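Local structure of exopolysaccharide biosynthesis protein (Pantoea stewartii subsp. stewartii DC283, 6TGF) at residues B[584-596]-B[605-617]. The protein probably hydrolyses exopolysaccharide of the bacterial biofilm, as a glycan-modifying enzyme with a bacteriophage tailspike-like parallel beta-helix fold. Numbering follows the deposited sequence.
Sequences GRNTGGRAVIHVQ and SWSAEGSSPVLDV
The carbonyl oxygen of Ser605 receives two N-H groups of His594. The backbone bond, His594 N to Ser605 O, is 2.8 Å; the ring adds a weak, bent one, His594 ND1 to Ser605 O at 3.2 Å. His594 CG lies beside its own backbone N (chi1 -53°), which brings ND1 to that oxygen. A water links His594 ND1 with Ser605 OG.

The two strands form an antiparallel hairpin, with hydrogen-bonded pairs at His594-Ser605, Val592-Ser607 and Arg590-Glu609. In the last pair the side chains run side by side. Arg590 CG packs on Glu609 CB at 3.6 Å, and the chain bends at chi3 (59°). Arg590 NH1 then makes a salt bridge to Glu609 OE1 at 3.0 Å. OE1 lies in the guanidinium plane, but NH1 meets it from above the carboxylate; the planes are 78° apart. Arg590 NH2 also bridges to Glu562 and to Glu560 of the second subunit, so three carboxylates probably offset its charge.

Ala591, Ile593 and Trp606 occupy the other face. After Gly610 the chain folds back over it. Val614 CG2 reaches Ala591 CB at 3.5 Å, and Val617 CG2 meets Ile593 CG1 at 4.0 Å. Val614 CG1 and Val617 CG2 cover one face of the Trp606 ring near its rim. Ser612 OG donates to Val614 O at 2.7 Å.

The contact thus joins two layers of a beta-sandwich beyond the beta-helix. Strand 558-564 flanks 589-597 in one sheet; strand 614-620 belongs to the other, beside strand 626-633. At Ala608 and Glu609, a strand of the second subunit continues the hairpin sheet.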
loop_
_atom_site.group_PDB
_atom_site.type_symbol
_atom_site.label_atom_id
_atom_site.label_comp_id
_atom_site.label_asym_id
_atom_site.label_seq_id
_atom_site.Cartn_x
_atom_site.Cartn_y
_atom_site.Cartn_z
ATOM N N GLY B 584 -27.909 -42.845 33.026
ATOM C CA GLY B 584 -27.197 -42.629 34.302
ATOM C C GLY B 584 -26.609 -41.231 34.408
ATOM O O GLY B 584 -26.491 -40.556 33.364
ATOM N N ARG B 585 -26.250 -40.813 35.626
ATOM C CA ARG B 585 -25.584 -39.513 35.909
ATOM C C ARG B 585 -24.162 -39.558 35.341
ATOM O O ARG B 585 -23.308 -40.237 35.943
ATOM C CB ARG B 585 -25.546 -39.230 37.414
ATOM C CG ARG B 585 -26.913 -39.105 38.070
ATOM C CD ARG B 585 -26.791 -38.514 39.460
ATOM N NE ARG B 585 -27.974 -38.751 40.279
ATOM C CZ ARG B 585 -28.919 -37.854 40.563
ATOM N NH1 ARG B 585 -28.852 -36.617 40.100
ATOM N NH2 ARG B 585 -29.941 -38.206 41.324
ATOM N N ASN B 586 -23.927 -38.864 34.223
ATOM C CA ASN B 586 -22.640 -38.889 33.479
ATOM C C ASN B 586 -22.232 -37.457 33.111
ATOM O O ASN B 586 -23.133 -36.611 32.933
ATOM C CB ASN B 586 -22.746 -39.772 32.230
ATOM C CG ASN B 586 -21.462 -40.501 31.894
ATOM O OD1 ASN B 586 -20.375 -40.076 32.282
ATOM N ND2 ASN B 586 -21.577 -41.603 31.170
ATOM N N THR B 587 -20.922 -37.206 33.023
ATOM C CA THR B 587 -20.325 -35.988 32.413
ATOM C C THR B 587 -19.790 -36.358 31.026
ATOM O O THR B 587 -19.234 -37.470 30.884
ATOM C CB THR B 587 -19.239 -35.375 33.306
ATOM O OG1 THR B 587 -19.805 -35.131 34.593
ATOM C CG2 THR B 587 -18.681 -34.083 32.746
ATOM N N GLY B 588 -19.958 -35.459 30.051
ATOM C CA GLY B 588 -19.629 -35.697 28.633
ATOM C C GLY B 588 -20.801 -36.310 27.888
ATOM O O GLY B 588 -21.778 -36.717 28.551
ATOM N N GLY B 589 -20.705 -36.377 26.558
ATOM C CA GLY B 589 -21.739 -36.960 25.682
ATOM C C GLY B 589 -21.799 -36.261 24.336
ATOM O O GLY B 589 -21.119 -35.227 24.171
ATOM N N ARG B 590 -22.590 -36.813 23.411
ATOM C CA ARG B 590 -22.789 -36.297 22.031
ATOM C C ARG B 590 -23.780 -37.199 21.287
ATOM O O ARG B 590 -23.987 -38.345 21.731
ATOM C CB ARG B 590 -21.462 -36.260 21.264
ATOM C CG ARG B 590 -20.689 -37.571 21.297
ATOM C CD ARG B 590 -19.688 -37.707 20.168
ATOM N NE ARG B 590 -18.696 -36.640 20.159
ATOM C CZ ARG B 590 -17.632 -36.568 20.955
ATOM N NH1 ARG B 590 -17.397 -37.501 21.864
ATOM N NH2 ARG B 590 -16.803 -35.545 20.841
ATOM N N ALA B 591 -24.359 -36.687 20.197
ATOM C CA ALA B 591 -25.134 -37.456 19.194
ATOM C C ALA B 591 -24.427 -37.345 17.840
ATOM O O ALA B 591 -24.078 -36.218 17.450
ATOM C CB ALA B 591 -26.553 -36.948 19.128
ATOM N N VAL B 592 -24.214 -38.477 17.165
ATOM C CA VAL B 592 -23.509 -38.562 15.851
ATOM C C VAL B 592 -24.531 -38.967 14.782
ATOM O O VAL B 592 -24.977 -40.129 14.805
ATOM C CB VAL B 592 -22.325 -39.544 15.922
ATOM C CG1 VAL B 592 -21.583 -39.644 14.598
ATOM C CG2 VAL B 592 -21.362 -39.178 17.043
ATOM N N ILE B 593 -24.882 -38.035 13.888
ATOM C CA ILE B 593 -25.905 -38.218 12.815
ATOM C C ILE B 593 -25.189 -38.451 11.481
ATOM O O ILE B 593 -24.443 -37.552 11.051
ATOM C CB ILE B 593 -26.849 -36.999 12.746
ATOM C CG1 ILE B 593 -27.566 -36.764 14.078
ATOM C CG2 ILE B 593 -27.835 -37.135 11.593
ATOM C CD1 ILE B 593 -28.135 -35.375 14.232
ATOM N N HIS B 594 -25.427 -39.608 10.854
ATOM C CA HIS B 594 -24.902 -39.976 9.513
ATOM C C HIS B 594 -25.986 -39.724 8.461
ATOM O O HIS B 594 -27.145 -40.108 8.707
ATOM C CB HIS B 594 -24.416 -41.430 9.501
ATOM C CG HIS B 594 -23.440 -41.738 10.586
ATOM N ND1 HIS B 594 -23.815 -42.360 11.761
ATOM C CD2 HIS B 594 -22.114 -41.506 10.686
ATOM C CE1 HIS B 594 -22.758 -42.503 12.534
ATOM N NE2 HIS B 594 -21.702 -41.987 11.897
ATOM N N VAL B 595 -25.615 -39.081 7.350
ATOM C CA VAL B 595 -26.488 -38.837 6.164
ATOM C C VAL B 595 -25.653 -39.099 4.908
ATOM O O VAL B 595 -24.579 -38.483 4.786
ATOM C CB VAL B 595 -27.067 -37.407 6.167
ATOM C CG1 VAL B 595 -27.931 -37.137 4.943
ATOM C CG2 VAL B 595 -27.847 -37.112 7.439
ATOM N N GLN B 596 -26.118 -39.992 4.030
ATOM C CA GLN B 596 -25.497 -40.263 2.706
ATOM C C GLN B 596 -26.561 -40.102 1.617
ATOM O O GLN B 596 -27.658 -40.668 1.781
ATOM C CB GLN B 596 -24.894 -41.668 2.648
ATOM C CG GLN B 596 -24.010 -41.891 1.427
ATOM C CD GLN B 596 -23.688 -43.344 1.175
ATOM O OE1 GLN B 596 -24.494 -44.236 1.429
ATOM N NE2 GLN B 596 -22.499 -43.595 0.652
ATOM N N SER B 605 -29.046 -42.243 9.757
ATOM C CA SER B 605 -28.840 -43.173 10.898
ATOM C C SER B 605 -27.949 -42.469 11.926
ATOM O O SER B 605 -26.990 -41.799 11.493
ATOM C CB SER B 605 -28.237 -44.478 10.438
ATOM O OG SER B 605 -27.793 -45.254 11.542
ATOM N N TRP B 606 -28.260 -42.588 13.220
ATOM C CA TRP B 606 -27.581 -41.801 14.285
ATOM C C TRP B 606 -27.292 -42.658 15.524
ATOM O O TRP B 606 -28.142 -43.491 15.892
ATOM C CB TRP B 606 -28.399 -40.548 14.628
ATOM C CG TRP B 606 -29.654 -40.798 15.407
ATOM C CD1 TRP B 606 -30.853 -41.234 14.923
ATOM C CD2 TRP B 606 -29.842 -40.593 16.819
ATOM N NE1 TRP B 606 -31.771 -41.322 15.936
ATOM C CE2 TRP B 606 -31.179 -40.935 17.111
ATOM C CE3 TRP B 606 -29.013 -40.160 17.862
ATOM C CZ2 TRP B 606 -31.700 -40.860 18.401
ATOM C CZ3 TRP B 606 -29.529 -40.087 19.137
ATOM C CH2 TRP B 606 -30.855 -40.432 19.401
ATOM N N SER B 607 -26.116 -42.440 16.121
ATOM C CA SER B 607 -25.638 -43.035 17.396
ATOM C C SER B 607 -25.466 -41.919 18.433
ATOM O O SER B 607 -25.642 -40.744 18.062
ATOM C CB SER B 607 -24.353 -43.789 17.180
ATOM O OG SER B 607 -23.417 -42.999 16.462
ATOM N N ALA B 608 -25.128 -42.273 19.678
ATOM C CA ALA B 608 -24.959 -41.324 20.805
ATOM C C ALA B 608 -23.809 -41.765 21.719
ATOM O O ALA B 608 -23.325 -42.905 21.577
ATOM C CB ALA B 608 -26.251 -41.210 21.572
ATOM N N GLU B 609 -23.388 -40.865 22.613
ATOM C CA GLU B 609 -22.396 -41.123 23.690
ATOM C C GLU B 609 -22.875 -40.457 24.983
ATOM O O GLU B 609 -23.602 -39.445 24.892
ATOM C CB GLU B 609 -21.015 -40.590 23.307
ATOM C CG GLU B 609 -20.255 -41.480 22.341
ATOM C CD GLU B 609 -18.841 -41.011 22.038
ATOM O OE1 GLU B 609 -18.318 -40.175 22.800
ATOM O OE2 GLU B 609 -18.267 -41.480 21.037
ATOM N N GLY B 610 -22.476 -41.010 26.133
ATOM C CA GLY B 610 -22.757 -40.468 27.479
ATOM C C GLY B 610 -24.203 -40.025 27.627
ATOM O O GLY B 610 -25.100 -40.792 27.229
ATOM N N SER B 611 -24.421 -38.830 28.182
ATOM C CA SER B 611 -25.758 -38.212 28.383
ATOM C C SER B 611 -26.170 -37.476 27.102
ATOM O O SER B 611 -25.958 -36.253 27.023
ATOM C CB SER B 611 -25.751 -37.305 29.589
ATOM O OG SER B 611 -27.040 -36.757 29.823
ATOM N N SER B 612 -26.737 -38.210 26.138
ATOM C CA SER B 612 -27.047 -37.743 24.758
ATOM C C SER B 612 -27.812 -36.421 24.796
ATOM O O SER B 612 -28.743 -36.268 25.581
ATOM C CB SER B 612 -27.822 -38.786 23.997
ATOM O OG SER B 612 -28.069 -38.359 22.666
ATOM N N PRO B 613 -27.441 -35.429 23.953
ATOM C CA PRO B 613 -28.235 -34.209 23.801
ATOM C C PRO B 613 -29.451 -34.388 22.876
ATOM O O PRO B 613 -30.281 -33.497 22.848
ATOM C CB PRO B 613 -27.226 -33.222 23.197
ATOM C CG PRO B 613 -26.303 -34.095 22.371
ATOM C CD PRO B 613 -26.229 -35.413 23.117
ATOM N N VAL B 614 -29.529 -35.518 22.161
ATOM C CA VAL B 614 -30.577 -35.817 21.138
ATOM C C VAL B 614 -31.340 -37.083 21.555
ATOM O O VAL B 614 -30.686 -38.053 21.982
ATOM C CB VAL B 614 -29.948 -35.969 19.738
ATOM C CG1 VAL B 614 -30.960 -36.409 18.689
ATOM C CG2 VAL B 614 -29.251 -34.690 19.299
ATOM N N LEU B 615 -32.672 -37.059 21.421
ATOM C CA LEU B 615 -33.588 -38.198 21.716
ATOM C C LEU B 615 -34.039 -38.864 20.410
ATOM O O LEU B 615 -34.089 -40.108 20.376
ATOM C CB LEU B 615 -34.801 -37.686 22.497
ATOM C CG LEU B 615 -34.512 -37.060 23.862
ATOM C CD1 LEU B 615 -35.809 -36.663 24.547
ATOM C CD2 LEU B 615 -33.714 -38.001 24.752
ATOM N N ASP B 616 -34.373 -38.064 19.392
ATOM C CA ASP B 616 -34.915 -38.526 18.085
ATOM C C ASP B 616 -34.252 -37.740 16.948
ATOM O O ASP B 616 -33.793 -36.606 17.195
ATOM C CB ASP B 616 -36.437 -38.364 18.026
ATOM C CG ASP B 616 -37.209 -39.533 18.613
ATOM O OD1 ASP B 616 -37.140 -40.633 18.028
ATOM O OD2 ASP B 616 -37.874 -39.332 19.649
ATOM N N VAL B 617 -34.214 -38.335 15.752
ATOM C CA VAL B 617 -33.743 -37.694 14.489
ATOM C C VAL B 617 -34.721 -38.066 13.369
ATOM O O VAL B 617 -34.984 -39.273 13.192
ATOM C CB VAL B 617 -32.305 -38.122 14.137
ATOM C CG1 VAL B 617 -31.854 -37.567 12.793
ATOM C CG2 VAL B 617 -31.316 -37.739 15.225
HETATM O O HOH W 1 -26.451 -36.550 33.121
HETATM O O HOH W 2 -25.739 -44.638 13.041
#